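Local coordinates for protein porphyranase B (Zobellia galactanivorans, PDB 3JUU) that hydrolyses the sulfated polysaccharide porphyran at the (1->4) linkages between beta-D-galactopyranose and alpha-L-galactopyranose-6-sulfate, at residues A[128-133]-A[235-240]; A[138-143]-A[228-233]; A[142-147]-A[212-217]. All blocks are in the same frame, centred on the assembly; numbering follows the deposited sequence.

Contact 1 of 3, residues A[128-133]-A[235-240]; sequences INEGKD and EMYLRM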
ATOM      1  N   ILE A 128       4.237   6.313   3.437  1.00  7.26           N
ATOM      2  CA  ILE A 128       4.063   7.767   3.384  1.00  8.72           C
ATOM      3  C   ILE A 128       4.768   8.330   4.618  1.00  8.25           C
ATOM      4  O   ILE A 128       4.855   7.669   5.635  1.00 10.06           O
ATOM      5  CB  ILE A 128       2.511   8.145   3.238  1.00  8.16           C
ATOM      6  CG1 ILE A 128       2.308   9.634   2.954  1.00  9.94           C
ATOM      7  CG2 ILE A 128       1.735   7.713   4.544  1.00  9.52           C
ATOM      8  CD1 ILE A 128       0.941  10.034   2.575  1.00  8.11           C
ATOM      9  N   ASN A 129       5.220   9.580   4.550  1.00  9.76           N
ATOM     10  CA  ASN A 129       5.726  10.232   5.733  1.00 11.37           C
ATOM     11  C   ASN A 129       4.525  10.828   6.493  1.00 13.28           C
ATOM     12  O   ASN A 129       3.357  10.724   6.043  1.00 13.59           O
ATOM     13  CB  ASN A 129       6.783  11.294   5.348  1.00 10.36           C
ATOM     14  CG  ASN A 129       6.173  12.564   4.767  1.00 11.07           C
ATOM     15  OD1 ASN A 129       5.136  12.540   4.048  1.00 10.80           O
ATOM     16  ND2 ASN A 129       6.790  13.733   5.117  1.00 13.87           N
ATOM     17  N   GLU A 130       4.810  11.471   7.601  1.00 13.51           N
ATOM     18  CA  GLU A 130       3.718  12.041   8.433  1.00 14.43           C
ATOM     19  C   GLU A 130       4.114  13.501   8.731  1.00 13.83           C
ATOM     20  O   GLU A 130       4.667  13.812   9.775  1.00 14.89           O
ATOM     21  CB  GLU A 130       3.548  11.160   9.693  1.00 14.77           C
ATOM     22  CG  GLU A 130       2.792   9.870   9.313  1.00 17.58           C
ATOM     23  CD  GLU A 130       2.554   8.944  10.485  1.00 19.57           C
ATOM     24  OE1 GLU A 130       3.062   9.242  11.576  1.00 19.80           O
ATOM     25  OE2 GLU A 130       1.887   7.889  10.309  1.00 17.12           O
ATOM     26  N   GLY A 131       3.852  14.348   7.769  1.00 15.37           N
ATOM     27  CA  GLY A 131       4.532  15.647   7.676  1.00 15.74           C
ATOM     28  C   GLY A 131       4.170  16.530   8.876  1.00 16.84           C
ATOM     29  O   GLY A 131       4.972  17.345   9.342  1.00 15.10           O
ATOM     30  N   LYS A 132       2.962  16.401   9.422  1.00 17.08           N
ATOM     31  CA  LYS A 132       2.661  17.396  10.478  1.00 17.33           C
ATOM     32  C   LYS A 132       3.500  17.141  11.750  1.00 17.59           C
ATOM     33  O   LYS A 132       3.620  18.062  12.573  1.00 15.42           O
ATOM     34  CB  LYS A 132       1.181  17.413  10.795  1.00 18.12           C
ATOM     35  CG  LYS A 132       0.728  16.093  11.296  1.00 24.98           C
ATOM     36  CD  LYS A 132      -0.841  16.175  11.557  1.00 32.37           C
ATOM     37  CE  LYS A 132      -1.199  15.340  12.765  1.00 38.23           C
ATOM     38  NZ  LYS A 132      -0.409  14.045  12.676  1.00 40.11           N
ATOM     39  N   ASP A 133       4.039  15.918  11.940  1.00 15.89           N
ATOM     40  CA  ASP A 133       4.923  15.643  13.095  1.00 17.72           C
ATOM     41  C   ASP A 133       6.374  15.950  12.843  1.00 15.54           C
ATOM     42  O   ASP A 133       7.235  15.785  13.723  1.00 16.14           O
ATOM     43  CB  ASP A 133       4.848  14.153  13.623  1.00 17.88           C
ATOM     44  CG  ASP A 133       3.453  13.804  14.064  1.00 21.58           C
ATOM     45  OD1 ASP A 133       2.786  14.730  14.615  1.00 18.56           O
ATOM     46  OD2 ASP A 133       2.999  12.658  13.757  1.00 20.57           O
ATOM     47  N   GLU A 235      11.528   9.978   7.137  1.00 10.69           N
ATOM     48  CA  GLU A 235      10.990   8.710   7.694  1.00 11.66           C
ATOM     49  C   GLU A 235       9.592   8.424   7.160  1.00 10.70           C
ATOM     50  O   GLU A 235       8.738   9.334   7.081  1.00 11.48           O
ATOM     51  CB  GLU A 235      10.890   8.840   9.267  1.00 12.03           C
ATOM     52  CG  GLU A 235      10.576   7.502   9.923  1.00 17.30           C
ATOM     53  CD  GLU A 235      10.475   7.652  11.455  1.00 22.43           C
ATOM     54  OE1 GLU A 235      10.560   8.793  11.926  1.00 28.08           O
ATOM     55  OE2 GLU A 235      10.192   6.687  12.141  1.00 26.80           O
ATOM     56  N   MET A 236       9.352   7.180   6.761  1.00 10.10           N
ATOM     57  CA  MET A 236       8.028   6.826   6.232  1.00  9.31           C
ATOM     58  C   MET A 236       7.470   5.609   6.959  1.00 10.11           C
ATOM     59  O   MET A 236       8.201   4.877   7.609  1.00 11.97           O
ATOM     60  CB  MET A 236       8.066   6.578   4.717  1.00  8.69           C
ATOM     61  CG  MET A 236       8.173   7.924   3.978  1.00  7.73           C
ATOM     62  SD  MET A 236       7.661   7.838   2.226  1.00 10.80           S
ATOM     63  CE  MET A 236       9.087   7.214   1.416  1.00  7.40           C
ATOM     64  N   TYR A 237       6.142   5.417   6.845  1.00 10.33           N
ATOM     65  CA  TYR A 237       5.365   4.400   7.590  1.00 10.46           C
ATOM     66  C   TYR A 237       4.614   3.599   6.593  1.00 11.43           C
ATOM     67  O   TYR A 237       4.150   4.203   5.580  1.00 11.83           O
ATOM     68  CB  TYR A 237       4.343   5.088   8.536  1.00  9.53           C
ATOM     69  CG  TYR A 237       5.061   5.988   9.566  1.00 11.23           C
ATOM     70  CD1 TYR A 237       5.386   5.494  10.873  1.00 13.90           C
ATOM     71  CD2 TYR A 237       5.533   7.282   9.193  1.00 11.71           C
ATOM     72  CE1 TYR A 237       6.075   6.317  11.817  1.00 15.18           C
ATOM     73  CE2 TYR A 237       6.240   8.090  10.114  1.00 14.33           C
ATOM     74  CZ  TYR A 237       6.516   7.572  11.414  1.00 17.33           C
ATOM     75  OH  TYR A 237       7.220   8.367  12.311  1.00 19.10           O
ATOM     76  N   LEU A 238       4.444   2.299   6.884  1.00 10.25           N
ATOM     77  CA  LEU A 238       3.751   1.379   5.990  1.00 10.04           C
ATOM     78  C   LEU A 238       2.231   1.570   6.030  1.00  9.65           C
ATOM     79  O   LEU A 238       1.639   2.049   7.062  1.00  9.84           O
ATOM     80  CB  LEU A 238       4.059  -0.073   6.322  1.00 11.61           C
ATOM     81  CG  LEU A 238       5.486  -0.513   5.934  1.00 13.46           C
ATOM     82  CD1 LEU A 238       5.840  -1.820   6.681  1.00 13.36           C
ATOM     83  CD2 LEU A 238       5.661  -0.714   4.426  1.00 11.51           C
ATOM     84  N   ARG A 239       1.625   1.245   4.902  1.00  7.06           N
ATOM     85  CA  ARG A 239       0.173   1.308   4.766  1.00  9.37           C
ATOM     86  C   ARG A 239      -0.293   0.078   3.990  1.00  9.69           C
ATOM     87  O   ARG A 239       0.238  -0.216   2.893  1.00  9.99           O
ATOM     88  CB  ARG A 239      -0.245   2.506   3.924  1.00  7.36           C
ATOM     89  CG  ARG A 239       0.123   3.869   4.543  1.00  7.45           C
ATOM     90  CD  ARG A 239      -0.926   4.238   5.675  1.00  8.40           C
ATOM     91  NE  ARG A 239      -0.586   5.524   6.277  1.00  7.98           N
ATOM     92  CZ  ARG A 239       0.169   5.691   7.365  1.00 11.44           C
ATOM     93  NH1 ARG A 239       0.786   4.687   7.911  1.00 10.26           N
ATOM     94  NH2 ARG A 239       0.294   6.927   7.861  1.00 13.27           N
ATOM     95  N   MET A 240      -1.356  -0.584   4.487  1.00  9.05           N
ATOM     96  CA  MET A 240      -2.080  -1.589   3.703  1.00  8.91           C
ATOM     97  C   MET A 240      -3.562  -1.150   3.815  1.00  9.89           C
ATOM     98  O   MET A 240      -4.160  -1.160   4.920  1.00  9.24           O
ATOM     99  CB  MET A 240      -1.871  -3.011   4.312  1.00 10.74           C
ATOM    100  CG  MET A 240      -0.420  -3.585   4.099  1.00 12.64           C
ATOM    101  SD  MET A 240       0.609  -3.003   5.560  1.00 22.92           S
ATOM    102  CE  MET A 240       0.121  -4.054   6.931  1.00 12.89           C
TER
HETATM  103  O   HOH W   1       1.490   5.159  10.675  1.00 14.44           O
HETATM  104  O   HOH W   2       7.399  11.258   8.748  1.00 16.32           O
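Glu130 lays its carboxylate flat over one face of the Tyr237 ring and at the same time turns an oxygen toward the guanidinium of Arg239. The two planes of the stack are only 8° apart, with CD of Glu130 3.6 Å from CD2 of Tyr237 and OE1 offset toward the ring's rim. The glutamate gets there with CG anti to its carbonyl carbon (chi1 -77°) and the chain extended beyond, crossing the tyrosine at about a right angle. Its other oxygen, OE2, accepts from NH2 of Arg239 at 3.1 Å through the anti lone pair, in a nearly straight hydrogen bond that is part of a salt bridge. That oxygen lies in the guanidinium plane, although carboxylate and guanidinium are turned 44° against each other. A water bridges OE2 and Arg239 NH1, and NH1 also donates to the carbonyl oxygen of Leu238, so the arginine's rotation is well fixed. Over a guanidinium face sits CG2 of Ile128, 3.6 Å from NE of Arg239. NE forms a salt bridge to a bound MES, probably from the crystallisation liquor; with the substrate-binding Trp54 about 6 Å away between side chains, this is consistent with a place beside the substrate cleft.

Beneath the side chains, Ile128 and Tyr237 are an antiparallel hydrogen-bonded pair: Ile128 N gives to Tyr237 O at 3.0 Å and Tyr237 N to Ile128 O at 2.9 Å. Past the pair, CG of Met236 tucks against the backbone N of Asn129 at 3.4 Å. The amide of Asn129 turns away, to the carbonyl oxygen of Arg140 and the backbone N of Thr142. In the jelly roll, strand 237-242 thus runs between strands 90-101 and 122-128, and the chain leaving 122-128 is tied on its other flank to strand 141-150.

Contact 2 of 3, residues A[138-143]-A[228-233]; sequences DKRTTE and PPADFD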
ATOM      1  N   ASP A 138      10.474  19.306   6.205  1.00 13.70           N
ATOM      2  CA  ASP A 138      10.010  17.901   6.300  1.00 14.01           C
ATOM      3  C   ASP A 138       8.522  17.740   6.508  1.00 13.29           C
ATOM      4  O   ASP A 138       8.021  16.630   6.467  1.00 13.65           O
ATOM      5  CB  ASP A 138      10.744  17.132   7.388  1.00 15.02           C
ATOM      6  CG  ASP A 138      12.256  16.943   7.088  1.00 18.62           C
ATOM      7  OD1 ASP A 138      12.728  17.170   5.938  1.00 16.58           O
ATOM      8  OD2 ASP A 138      12.899  16.535   8.037  1.00 19.58           O
ATOM      9  N   LYS A 139       7.780  18.847   6.659  1.00 12.43           N
ATOM     10  CA  LYS A 139       6.314  18.803   6.712  1.00 11.77           C
ATOM     11  C   LYS A 139       5.713  18.507   5.330  1.00 12.04           C
ATOM     12  O   LYS A 139       4.520  18.236   5.221  1.00 13.12           O
ATOM     13  CB  LYS A 139       5.760  20.175   7.236  1.00 13.69           C
ATOM     14  CG  LYS A 139       6.061  20.428   8.761  1.00 12.14           C
ATOM     15  CD  LYS A 139       5.372  21.774   9.218  1.00 14.16           C
ATOM     16  CE  LYS A 139       6.145  22.444  10.313  1.00 12.76           C
ATOM     17  NZ  LYS A 139       6.117  21.542  11.571  1.00 16.88           N
ATOM     18  N   ARG A 140       6.499  18.647   4.260  1.00 12.10           N
ATOM     19  CA  ARG A 140       6.051  18.297   2.888  1.00 11.45           C
ATOM     20  C   ARG A 140       5.764  16.784   2.913  1.00 11.76           C
ATOM     21  O   ARG A 140       6.241  16.072   3.776  1.00 13.55           O
ATOM     22  CB  ARG A 140       7.164  18.571   1.855  1.00 11.79           C
ATOM     23  CG  ARG A 140       8.411  17.729   2.112  1.00 10.97           C
ATOM     24  CD  ARG A 140       9.601  18.310   1.292  1.00 11.32           C
ATOM     25  NE  ARG A 140      10.867  17.641   1.620  1.00 13.79           N
ATOM     26  CZ  ARG A 140      11.369  16.536   1.046  1.00 13.21           C
ATOM     27  NH1 ARG A 140      10.763  15.914   0.064  1.00 11.69           N
ATOM     28  NH2 ARG A 140      12.519  16.040   1.491  1.00 12.56           N
ATOM     29  N   THR A 141       4.943  16.336   1.957  1.00 11.34           N
ATOM     30  CA  THR A 141       4.547  14.936   1.855  1.00 11.37           C
ATOM     31  C   THR A 141       5.404  14.224   0.838  1.00 10.46           C
ATOM     32  O   THR A 141       5.627  14.756  -0.265  1.00 10.17           O
ATOM     33  CB  THR A 141       3.093  14.866   1.392  1.00 12.97           C
ATOM     34  OG1 THR A 141       2.312  15.488   2.425  1.00 15.58           O
ATOM     35  CG2 THR A 141       2.638  13.379   1.253  1.00  9.00           C
ATOM     36  N   THR A 142       5.783  13.000   1.165  1.00 10.88           N
ATOM     37  CA  THR A 142       6.448  12.125   0.237  1.00  9.28           C
ATOM     38  C   THR A 142       5.635  10.826   0.393  1.00 11.59           C
ATOM     39  O   THR A 142       5.412  10.337   1.469  1.00 11.53           O
ATOM     40  CB  THR A 142       7.955  11.838   0.612  1.00 11.95           C
ATOM     41  OG1 THR A 142       8.050  11.270   1.939  1.00 11.25           O
ATOM     42  CG2 THR A 142       8.791  13.066   0.556  1.00  9.75           C
ATOM     43  N   GLU A 143       5.139  10.310  -0.731  1.00 11.13           N
ATOM     44  CA  GLU A 143       4.361   9.055  -0.723  1.00 10.81           C
ATOM     45  C   GLU A 143       4.982   8.149  -1.750  1.00 11.00           C
ATOM     46  O   GLU A 143       5.192   8.562  -2.887  1.00  9.46           O
ATOM     47  CB  GLU A 143       2.890   9.384  -1.115  1.00 10.71           C
ATOM     48  CG  GLU A 143       2.013   8.087  -1.210  1.00  7.96           C
ATOM     49  CD  GLU A 143       0.575   8.447  -1.646  1.00 11.18           C
ATOM     50  OE1 GLU A 143       0.185   9.650  -1.653  1.00 12.11           O
ATOM     51  OE2 GLU A 143      -0.155   7.501  -2.022  1.00 11.17           O
ATOM     52  N   PRO A 228      12.360   9.781  -7.711  1.00 10.88           N
ATOM     53  CA  PRO A 228      11.157  10.452  -7.243  1.00 11.18           C
ATOM     54  C   PRO A 228      11.167  11.938  -7.543  1.00 10.44           C
ATOM     55  O   PRO A 228      12.266  12.543  -7.761  1.00 10.50           O
ATOM     56  CB  PRO A 228      11.181  10.124  -5.712  1.00 10.60           C
ATOM     57  CG  PRO A 228      12.609  10.068  -5.327  1.00 10.64           C
ATOM     58  CD  PRO A 228      13.265   9.385  -6.607  1.00 10.65           C
ATOM     59  N   PRO A 229       9.985  12.583  -7.503  1.00 11.05           N
ATOM     60  CA  PRO A 229       9.870  14.027  -7.855  1.00 12.54           C
ATOM     61  C   PRO A 229      10.567  14.973  -6.872  1.00 13.41           C
ATOM     62  O   PRO A 229      10.911  16.086  -7.277  1.00 14.45           O
ATOM     63  CB  PRO A 229       8.357  14.272  -7.953  1.00 13.62           C
ATOM     64  CG  PRO A 229       7.731  13.069  -7.355  1.00 14.56           C
ATOM     65  CD  PRO A 229       8.693  11.980  -7.126  1.00 10.26           C
ATOM     66  N   ALA A 230      10.863  14.502  -5.661  1.00 13.11           N
ATOM     67  CA  ALA A 230      11.613  15.308  -4.655  1.00 13.88           C
ATOM     68  C   ALA A 230      12.393  14.320  -3.838  1.00 12.91           C
ATOM     69  O   ALA A 230      12.105  13.098  -3.856  1.00 13.34           O
ATOM     70  CB  ALA A 230      10.631  16.136  -3.756  1.00 11.98           C
ATOM     71  N   ASP A 231      13.403  14.787  -3.095  1.00 11.86           N
ATOM     72  CA  ASP A 231      14.148  13.843  -2.231  1.00 10.89           C
ATOM     73  C   ASP A 231      13.228  13.048  -1.245  1.00 11.67           C
ATOM     74  O   ASP A 231      12.455  13.619  -0.454  1.00 12.02           O
ATOM     75  CB  ASP A 231      15.077  14.608  -1.339  1.00 10.82           C
ATOM     76  CG  ASP A 231      16.258  15.240  -2.085  1.00 19.13           C
ATOM     77  OD1 ASP A 231      16.590  14.751  -3.192  1.00 17.64           O
ATOM     78  OD2 ASP A 231      16.820  16.225  -1.503  1.00 21.01           O
ATOM     79  N   PHE A 232      13.349  11.736  -1.266  1.00  9.92           N
ATOM     80  CA  PHE A 232      12.647  10.879  -0.281  1.00 10.62           C
ATOM     81  C   PHE A 232      13.634  10.563   0.857  1.00 10.60           C
ATOM     82  O   PHE A 232      14.126   9.445   0.942  1.00 10.64           O
ATOM     83  CB  PHE A 232      12.140   9.614  -0.987  1.00 10.34           C
ATOM     84  CG  PHE A 232      10.798   9.807  -1.730  1.00 12.65           C
ATOM     85  CD1 PHE A 232      10.328  11.086  -2.090  1.00  8.58           C
ATOM     86  CD2 PHE A 232      10.006   8.696  -2.036  1.00 10.81           C
ATOM     87  CE1 PHE A 232       9.096  11.290  -2.793  1.00  8.93           C
ATOM     88  CE2 PHE A 232       8.739   8.898  -2.733  1.00 10.82           C
ATOM     89  CZ  PHE A 232       8.260  10.214  -3.059  1.00  8.58           C
ATOM     90  N   ASP A 233      13.937  11.573   1.709  1.00 10.92           N
ATOM     91  CA  ASP A 233      14.892  11.336   2.776  1.00 12.21           C
ATOM     92  C   ASP A 233      14.211  11.532   4.132  1.00 13.40           C
ATOM     93  O   ASP A 233      14.906  11.864   5.135  1.00 12.44           O
ATOM     94  CB  ASP A 233      16.090  12.269   2.620  1.00 12.82           C
ATOM     95  CG  ASP A 233      15.680  13.725   2.503  1.00 15.45           C
ATOM     96  OD1 ASP A 233      14.475  14.044   2.527  1.00 16.26           O
ATOM     97  OD2 ASP A 233      16.587  14.569   2.255  1.00 17.46           O
TER
HETATM   98  O   HOH W   3      14.840  15.959   4.752  1.00 25.84           O
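Arg140 reaches across to the loop 228-233 and grips the carbonyl oxygen of Asp231 with both terminal nitrogens. Its CB sets out toward the loop, and CG stands between the backbone N and the carbonyl carbon (chi1 62°). From there the chain runs extended through CD to NE, carrying the guanidinium to the loop. At the tip, NH1 donates to Asp231 O at 2.9 Å and lies 3.8 Å from CB of Ala230. NH2 gives to the same Asp231 O at 3.1 Å, and forms a salt bridge with OD1 of Asp233 at 3.0 Å. Asp231 O sits in the guanidinium plane, whereas the Asp233 carboxylate is turned 58° from it. A leucine in place of Arg140 would probably leave Asp231 O without these two donors and Asp233 OD1 without this countercharge, leaving this end of the loop less firmly held.

Beside this grip, Thr142 CB makes a CH-pi contact over one face of Phe232, 3.9 Å from the ring centroid, while CB of Pro228 covers the opposite face. Phe232 CZ also lies 3.5 Å from the carbonyl oxygen of Glu143, probably the catalytic nucleophile, whose OE1 forms a salt bridge with Arg174. The loop joining strands 221-226 and 237-242 is thereby pressed onto the start of strand 141-150, which pairs with strands 122-128 and 166-174, and Phe232 also touches Ile214 of strand 213-218.

Contact 3 of 3, residues A[142-147]-A[212-217]; sequences TELDIQ and DEIIFF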
ATOM      1  N   THR A 142       5.783  13.000   1.165  1.00 10.88           N
ATOM      2  CA  THR A 142       6.448  12.125   0.237  1.00  9.28           C
ATOM      3  C   THR A 142       5.635  10.826   0.393  1.00 11.59           C
ATOM      4  O   THR A 142       5.412  10.337   1.469  1.00 11.53           O
ATOM      5  CB  THR A 142       7.955  11.838   0.612  1.00 11.95           C
ATOM      6  OG1 THR A 142       8.050  11.270   1.939  1.00 11.25           O
ATOM      7  CG2 THR A 142       8.791  13.066   0.556  1.00  9.75           C
ATOM      8  N   GLU A 143       5.139  10.310  -0.731  1.00 11.13           N
ATOM      9  CA  GLU A 143       4.361   9.055  -0.723  1.00 10.81           C
ATOM     10  C   GLU A 143       4.982   8.149  -1.750  1.00 11.00           C
ATOM     11  O   GLU A 143       5.192   8.562  -2.887  1.00  9.46           O
ATOM     12  CB  GLU A 143       2.890   9.384  -1.115  1.00 10.71           C
ATOM     13  CG  GLU A 143       2.013   8.087  -1.210  1.00  7.96           C
ATOM     14  CD  GLU A 143       0.575   8.447  -1.646  1.00 11.18           C
ATOM     15  OE1 GLU A 143       0.185   9.650  -1.653  1.00 12.11           O
ATOM     16  OE2 GLU A 143      -0.155   7.501  -2.022  1.00 11.17           O
ATOM     17  N   LEU A 144       5.237   6.899  -1.341  1.00  9.45           N
ATOM     18  CA  LEU A 144       5.852   5.873  -2.212  1.00 10.07           C
ATOM     19  C   LEU A 144       4.831   4.691  -2.306  1.00  9.49           C
ATOM     20  O   LEU A 144       4.665   3.902  -1.400  1.00  7.08           O
ATOM     21  CB  LEU A 144       7.216   5.434  -1.571  1.00 10.56           C
ATOM     22  CG  LEU A 144       8.236   4.705  -2.494  1.00  8.81           C
ATOM     23  CD1 LEU A 144       9.461   4.293  -1.695  1.00 10.78           C
ATOM     24  CD2 LEU A 144       7.598   3.485  -3.215  1.00  7.10           C
ATOM     25  N   ASP A 145       4.127   4.621  -3.432  1.00  9.01           N
ATOM     26  CA  ASP A 145       3.130   3.546  -3.686  1.00  8.40           C
ATOM     27  C   ASP A 145       3.766   2.337  -4.354  1.00  8.33           C
ATOM     28  O   ASP A 145       4.309   2.428  -5.470  1.00  8.55           O
ATOM     29  CB  ASP A 145       2.015   4.133  -4.572  1.00  8.89           C
ATOM     30  CG  ASP A 145       1.393   5.359  -3.919  1.00 11.82           C
ATOM     31  OD1 ASP A 145       0.861   5.219  -2.781  1.00  9.86           O
ATOM     32  OD2 ASP A 145       1.504   6.459  -4.490  1.00 11.72           O
ATOM     33  N   ILE A 146       3.686   1.194  -3.679  1.00  7.53           N
ATOM     34  CA  ILE A 146       4.388   0.045  -4.158  1.00  8.38           C
ATOM     35  C   ILE A 146       3.440  -0.709  -5.069  1.00  9.14           C
ATOM     36  O   ILE A 146       3.783  -1.083  -6.222  1.00  9.10           O
ATOM     37  CB  ILE A 146       4.923  -0.815  -2.980  1.00  7.93           C
ATOM     38  CG1 ILE A 146       5.776   0.033  -2.111  1.00  8.38           C
ATOM     39  CG2 ILE A 146       5.625  -2.136  -3.510  1.00  7.34           C
ATOM     40  CD1 ILE A 146       5.955  -0.495  -0.773  1.00 10.81           C
ATOM     41  N   GLN A 147       2.188  -0.938  -4.589  1.00  7.32           N
ATOM     42  CA  GLN A 147       1.186  -1.474  -5.480  1.00  8.24           C
ATOM     43  C   GLN A 147      -0.169  -0.829  -5.148  1.00  8.48           C
ATOM     44  O   GLN A 147      -0.551  -0.713  -3.967  1.00  9.08           O
ATOM     45  CB  GLN A 147       1.089  -3.024  -5.358  1.00  7.57           C
ATOM     46  CG  GLN A 147      -0.133  -3.711  -5.944  1.00 10.00           C
ATOM     47  CD  GLN A 147      -0.263  -3.576  -7.471  1.00 11.81           C
ATOM     48  OE1 GLN A 147       0.159  -2.559  -8.035  1.00  8.75           O
ATOM     49  NE2 GLN A 147      -0.839  -4.598  -8.153  1.00  9.25           N
ATOM     50  N   ASP A 212      16.996   9.556  -3.835  1.00 12.69           N
ATOM     51  CA  ASP A 212      16.568   9.766  -5.205  1.00 13.17           C
ATOM     52  C   ASP A 212      16.583   8.507  -6.079  1.00 12.38           C
ATOM     53  O   ASP A 212      16.577   8.656  -7.317  1.00 13.30           O
ATOM     54  CB  ASP A 212      17.396  10.870  -5.902  1.00 12.48           C
ATOM     55  CG  ASP A 212      18.880  10.624  -5.842  1.00 18.00           C
ATOM     56  OD1 ASP A 212      19.346   9.488  -5.663  1.00 18.27           O
ATOM     57  OD2 ASP A 212      19.620  11.632  -5.975  1.00 24.28           O
ATOM     58  N   GLU A 213      16.547   7.318  -5.485  1.00 13.01           N
ATOM     59  CA  GLU A 213      16.586   6.088  -6.258  1.00 11.22           C
ATOM     60  C   GLU A 213      15.609   5.126  -5.643  1.00 10.37           C
ATOM     61  O   GLU A 213      15.802   4.724  -4.487  1.00 11.17           O
ATOM     62  CB  GLU A 213      17.977   5.423  -6.166  1.00 14.65           C
ATOM     63  CG  GLU A 213      19.093   6.300  -6.678  1.00 17.06           C
ATOM     64  CD  GLU A 213      20.445   5.633  -6.382  1.00 24.08           C
ATOM     65  OE1 GLU A 213      20.946   5.827  -5.251  1.00 19.04           O
ATOM     66  OE2 GLU A 213      20.905   4.855  -7.250  1.00 23.12           O
ATOM     67  N   ILE A 214      14.557   4.777  -6.409  1.00  9.79           N
ATOM     68  CA  ILE A 214      13.510   3.905  -5.872  1.00  9.67           C
ATOM     69  C   ILE A 214      13.435   2.799  -6.906  1.00 10.14           C
ATOM     70  O   ILE A 214      13.249   3.102  -8.063  1.00 12.78           O
ATOM     71  CB  ILE A 214      12.167   4.683  -5.805  1.00  9.75           C
ATOM     72  CG1 ILE A 214      12.276   6.010  -4.973  1.00 15.82           C
ATOM     73  CG2 ILE A 214      11.002   3.742  -5.379  1.00 10.76           C
ATOM     74  CD1 ILE A 214      12.479   5.844  -3.517  1.00 16.74           C
ATOM     75  N   ILE A 215      13.523   1.536  -6.499  1.00  9.98           N
ATOM     76  CA  ILE A 215      13.563   0.439  -7.445  1.00  8.40           C
ATOM     77  C   ILE A 215      12.474  -0.555  -7.114  1.00  8.00           C
ATOM     78  O   ILE A 215      12.428  -1.048  -6.020  1.00  9.66           O
ATOM     79  CB  ILE A 215      14.955  -0.287  -7.405  1.00 10.15           C
ATOM     80  CG1 ILE A 215      16.028   0.709  -7.854  1.00 13.43           C
ATOM     81  CG2 ILE A 215      14.962  -1.465  -8.378  1.00  8.56           C
ATOM     82  CD1 ILE A 215      16.784   1.287  -6.769  1.00 16.79           C
ATOM     83  N   PHE A 216      11.607  -0.808  -8.075  1.00  7.64           N
ATOM     84  CA  PHE A 216      10.406  -1.659  -7.787  1.00  8.28           C
ATOM     85  C   PHE A 216      10.636  -3.085  -8.251  1.00  9.73           C
ATOM     86  O   PHE A 216      11.241  -3.301  -9.317  1.00 10.33           O
ATOM     87  CB  PHE A 216       9.168  -1.085  -8.522  1.00  8.21           C
ATOM     88  CG  PHE A 216       8.705   0.228  -7.934  1.00  9.53           C
ATOM     89  CD1 PHE A 216       8.038   0.240  -6.698  1.00  8.71           C
ATOM     90  CD2 PHE A 216       8.941   1.426  -8.617  1.00 12.09           C
ATOM     91  CE1 PHE A 216       7.692   1.460  -6.103  1.00  6.37           C
ATOM     92  CE2 PHE A 216       8.512   2.664  -8.079  1.00 10.47           C
ATOM     93  CZ  PHE A 216       7.866   2.649  -6.823  1.00  8.27           C
ATOM     94  N   PHE A 217      10.124  -4.070  -7.488  1.00  9.85           N
ATOM     95  CA  PHE A 217      10.266  -5.506  -7.833  1.00  8.21           C
ATOM     96  C   PHE A 217       8.906  -6.148  -7.811  1.00  7.20           C
ATOM     97  O   PHE A 217       8.020  -5.824  -6.956  1.00  8.26           O
ATOM     98  CB  PHE A 217      11.062  -6.206  -6.718  1.00  6.88           C
ATOM     99  CG  PHE A 217      12.527  -5.918  -6.798  1.00  8.39           C
ATOM    100  CD1 PHE A 217      13.373  -6.872  -7.326  1.00  9.65           C
ATOM    101  CD2 PHE A 217      13.034  -4.627  -6.382  1.00  6.39           C
ATOM    102  CE1 PHE A 217      14.746  -6.619  -7.458  1.00  8.61           C
ATOM    103  CE2 PHE A 217      14.435  -4.385  -6.460  1.00  9.06           C
ATOM    104  CZ  PHE A 217      15.247  -5.390  -7.045  1.00  8.85           C
TER
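Leu144 meets Ile214 and Phe216 in the buried interior of a jelly-roll beta-sandwich, where strand 142-145 of one sheet faces strand 213-217 of the other. The strand axes come no closer than 10.1 Å and run 23° from parallel, a gap filled mainly by side chains, with no hydrogen bond across it.

Glu143, probably the nucleophile, takes no part and forms a salt bridge with Arg174. The next residue, Leu144, brings the end of its side chain to the facing strand. With CG anti to the backbone N (chi1 -162°), its two methyls divide the work. CD1 meets CD1 of Ile214 tip to tip at 3.9 Å, while CD2 presses on Phe216, the leucine and the phenylalanine sliding past each other in opposite directions. CG2 of Ile214 fills in against both leucine methyls, 4.0 Å from CD1 of Leu144 and equally far from CD2. Asp145 sends its carboxylate to the cleft side, near Glu148, the probable proton donor, and offers the core its backbone carbonyl. At Ile146 the strand is broken by a classic beta bulge, Ile146 and Gln147 both facing Phe125 of strand 122-128. Glu143, Asp145 and Glu148 fit the catalytic signature of family 16 glycoside hydrolases, in which such a bulge lets the third acidic residue join the first two on the cleft face. Ile146 adds its backbone to the contact here, and its side chain packs on Val206 of strand 202-210, as Ile214 also does.

Three successive residues, Leu144 to Ile146, converge on a single ring atom: CE1 of Phe216 lies 3.5 Å from Leu144 CD2, 3.6 Å from Asp145 O and 4.1 Å from Ile146 CA.

In the fold
Coming from the N terminus, the chain leaves strand 122-128 and at once opens contact 1, whose loop closes only when it returns as strand 237-242. Within that span residues 138-143, leading into strand 141-150, open contact 2, and 142-147 on that strand open contact 3. Contact 3 closes first, at strand 213-218 across the sandwich, and contact 2 next, at the loop 228-233, so the three nest and none cross. Contacts 2 and 3 share Thr142 and Glu143, and Phe232 of one packs on Leu144 of the other. Contacts 1 and 2 meet through the side chain of Asn129. Together they join the cleft-lining sheet to the sheet behind it and to the loop alongside.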